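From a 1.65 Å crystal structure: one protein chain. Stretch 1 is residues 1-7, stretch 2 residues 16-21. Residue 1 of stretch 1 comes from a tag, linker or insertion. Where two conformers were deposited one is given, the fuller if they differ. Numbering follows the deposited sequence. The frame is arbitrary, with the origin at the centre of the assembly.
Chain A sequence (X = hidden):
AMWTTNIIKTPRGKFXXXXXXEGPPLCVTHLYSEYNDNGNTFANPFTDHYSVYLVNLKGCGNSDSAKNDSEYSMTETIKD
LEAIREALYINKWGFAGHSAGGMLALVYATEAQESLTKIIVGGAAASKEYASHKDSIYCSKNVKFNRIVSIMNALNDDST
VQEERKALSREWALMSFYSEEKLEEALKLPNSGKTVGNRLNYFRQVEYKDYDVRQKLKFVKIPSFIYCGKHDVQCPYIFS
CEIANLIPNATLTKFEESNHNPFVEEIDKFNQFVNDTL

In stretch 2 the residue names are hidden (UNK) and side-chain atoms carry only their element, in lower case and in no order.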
# COMPACT_ATOMS: atom_id res chain seq x y z
N ALA A 1 19.07 -12.49 -6.34
CA ALA A 1 17.78 -11.82 -6.67
C ALA A 1 16.61 -12.35 -5.83
O ALA A 1 15.44 -12.14 -6.16
CB ALA A 1 17.47 -11.95 -8.17
N MSE A 2 16.94 -13.02 -4.72
CA MSE A 2 15.92 -13.56 -3.83
C MSE A 2 15.70 -12.65 -2.64
O MSE A 2 16.63 -11.97 -2.18
CB MSE A 2 16.29 -14.97 -3.35
CG MSE A 2 16.60 -15.97 -4.47
SE MSE A 2 15.14 -16.22 -5.74
CE MSE A 2 13.89 -17.17 -4.59
N TRP A 3 14.47 -12.62 -2.13
CA TRP A 3 14.16 -11.86 -0.93
C TRP A 3 14.69 -12.58 0.31
O TRP A 3 14.43 -13.77 0.51
CB TRP A 3 12.65 -11.65 -0.80
CG TRP A 3 12.08 -10.69 -1.80
CD1 TRP A 3 11.62 -10.98 -3.06
CD2 TRP A 3 11.89 -9.28 -1.62
NE1 TRP A 3 11.17 -9.84 -3.68
CE2 TRP A 3 11.32 -8.78 -2.82
CE3 TRP A 3 12.16 -8.38 -0.57
CZ2 TRP A 3 11.01 -7.43 -2.99
CZ3 TRP A 3 11.85 -7.04 -0.75
CH2 TRP A 3 11.27 -6.57 -1.95
N THR A 4 15.45 -11.85 1.12
CA THR A 4 15.98 -12.40 2.37
C THR A 4 14.95 -12.25 3.48
O THR A 4 14.39 -11.18 3.67
CB THR A 4 17.26 -11.65 2.79
OG1 THR A 4 18.22 -11.72 1.73
CG2 THR A 4 17.87 -12.26 4.04
N THR A 5 14.72 -13.34 4.21
CA THR A 5 13.85 -13.31 5.39
C THR A 5 14.64 -12.87 6.62
O THR A 5 15.69 -13.44 6.93
CB THR A 5 13.23 -14.70 5.65
OG1 THR A 5 12.51 -15.12 4.48
CG2 THR A 5 12.28 -14.67 6.85
N ASN A 6 14.11 -11.86 7.31
CA ASN A 6 14.75 -11.31 8.51
C ASN A 6 13.76 -11.21 9.66
O ASN A 6 12.57 -10.99 9.44
CB ASN A 6 15.28 -9.90 8.23
CG ASN A 6 16.24 -9.85 7.07
OD1 ASN A 6 17.44 -10.09 7.23
ND2 ASN A 6 15.72 -9.54 5.89
N ILE A 7 14.27 -11.40 10.87
CA ILE A 7 13.53 -11.09 12.09
C ILE A 7 14.35 -10.09 12.89
O ILE A 7 15.53 -10.34 13.17
CB ILE A 7 13.26 -12.34 12.95
CG1 ILE A 7 12.50 -13.40 12.16
CG2 ILE A 7 12.45 -11.97 14.19
CD1 ILE A 7 11.05 -13.08 11.95
N UNK A 16 9.05 -9.28 11.42
CA UNK A 16 9.57 -9.97 10.25
C UNK A 16 9.56 -9.00 9.07
O UNK A 16 8.59 -8.26 8.86
o UNK A 16 7.01 -12.96 8.38
c UNK A 16 8.68 -11.17 9.93
c UNK A 16 9.16 -12.02 8.76
o UNK A 16 8.73 -14.32 8.37
c UNK A 16 8.23 -13.18 8.49
N UNK A 17 10.65 -8.99 8.30
CA UNK A 17 10.69 -8.21 7.06
C UNK A 17 11.59 -8.90 6.04
O UNK A 17 12.43 -9.74 6.39
c UNK A 17 13.60 -6.51 6.68
c UNK A 17 14.95 -6.44 7.01
c UNK A 17 14.36 -6.67 9.33
c UNK A 17 15.32 -6.52 8.35
c UNK A 17 12.61 -6.66 7.67
c UNK A 17 13.02 -6.74 8.99
c UNK A 17 11.15 -6.77 7.30
o UNK A 17 16.64 -6.46 8.70
N UNK A 18 11.42 -8.51 4.79
CA UNK A 18 12.18 -9.12 3.70
C UNK A 18 13.02 -8.06 3.02
O UNK A 18 12.54 -6.95 2.78
c UNK A 18 8.66 -12.60 4.83
c UNK A 18 10.30 -10.80 3.44
c UNK A 18 11.21 -9.83 2.74
c UNK A 18 10.70 -12.12 3.63
c UNK A 18 9.09 -10.38 3.97
c UNK A 18 9.89 -13.03 4.31
c UNK A 18 8.26 -11.28 4.66
N UNK A 19 14.27 -8.41 2.74
CA UNK A 19 15.20 -7.48 2.09
C UNK A 19 15.57 -7.94 0.69
O UNK A 19 15.87 -9.11 0.46
c UNK A 19 17.56 -6.41 2.32
c UNK A 19 18.88 -6.56 3.05
c UNK A 19 17.12 -4.94 2.31
c UNK A 19 16.48 -7.32 2.92
N UNK A 20 15.53 -7.00 -0.25
CA UNK A 20 16.06 -7.23 -1.60
C UNK A 20 16.52 -5.92 -2.21
O UNK A 20 15.84 -4.89 -2.08
c UNK A 20 15.50 -8.23 -3.91
c UNK A 20 14.80 -9.04 -6.18
c UNK A 20 14.42 -8.93 -4.71
c UNK A 20 15.00 -7.89 -2.50
n UNK A 20 13.77 -9.77 -6.97
N UNK A 21 17.69 -5.95 -2.84
CA UNK A 21 18.17 -4.81 -3.61
C UNK A 21 19.33 -4.07 -2.98
O UNK A 21 19.57 -4.16 -1.77

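Position 16 carries three carbons in an extended run, the third bearing two oxygens. Its CB lies 3.7 Å from CD1 of Ile7, and its CA meets O of Asn6 at 3.3 Å in a CA-H...O contact. A carboxylate after two methylenes is Glu16. Its OE1 and OE2 are hydrogen-bonded elsewhere in the structure.

Position 17 has one carbon, then a ring of six carbons bearing one oxygen. The ring turns one face to Asn6, whose CB sits 3.6 Å from the ring centroid, 19° off the normal. A phenol ring means Tyr17. Its chi1 of 70° (p) brings the ring back over its cross-strand partner, although the CA-to-CB bond points to the sheet face it shares with Asn6.

At position 18 there is again one carbon and a six-carbon ring, now without oxygen. CB packs 3.7 Å from CE3 of Trp3, and OG1 of Thr5 approaches the ring edge. This is Phe18; its CE1 is 3.4 Å from Thr5 OG1.

Position 19 shows four carbons, forked at the second; CB is 3.8 Å from ND2 of Asn6 and 4.4 Å from CB of Thr4. This is Leu19, the bridge partner of Thr4, on the same sheet face as Tyr17.

Position 20 has four carbons in a row ending in nitrogen. CB stands 3.5 Å from the centroid of the six-membered ring of Trp3, 14° off its normal, a CH-pi contact over the face. The chain is Lys20, all t, and its full extension carries NZ to within 3.0 Å of O of the tag residue Ala1, a weak hydrogen bond.

Position 21 has no side-chain atoms and touches nothing on stretch 1. It is Gly21: at phi 109° and psi 159° a CB would jam against the preceding carbonyl oxygen, so the backbone alone calls for glycine.

The contact is an antiparallel ladder. Thr4 and Leu19 exchange two backbone bonds, N of Thr4 to O of Leu19 (2.8 Å) and N of Leu19 to O of Thr4 (2.9 Å). Asn6 and Tyr17 repeat the pattern, N of Asn6 to O of Tyr17 (2.9 Å) and N of Tyr17 to O of Asn6 (3.0 Å). Between and beyond these pairs, Thr5 with Phe18 and Ile7 with Glu16 occupy the other face. The backbone sets the register, while Tyr17 and Trp3, one ring from each stretch, cover aliphatic carbon across the gap.

Stretch 2, residues 16-21: EYFLKG
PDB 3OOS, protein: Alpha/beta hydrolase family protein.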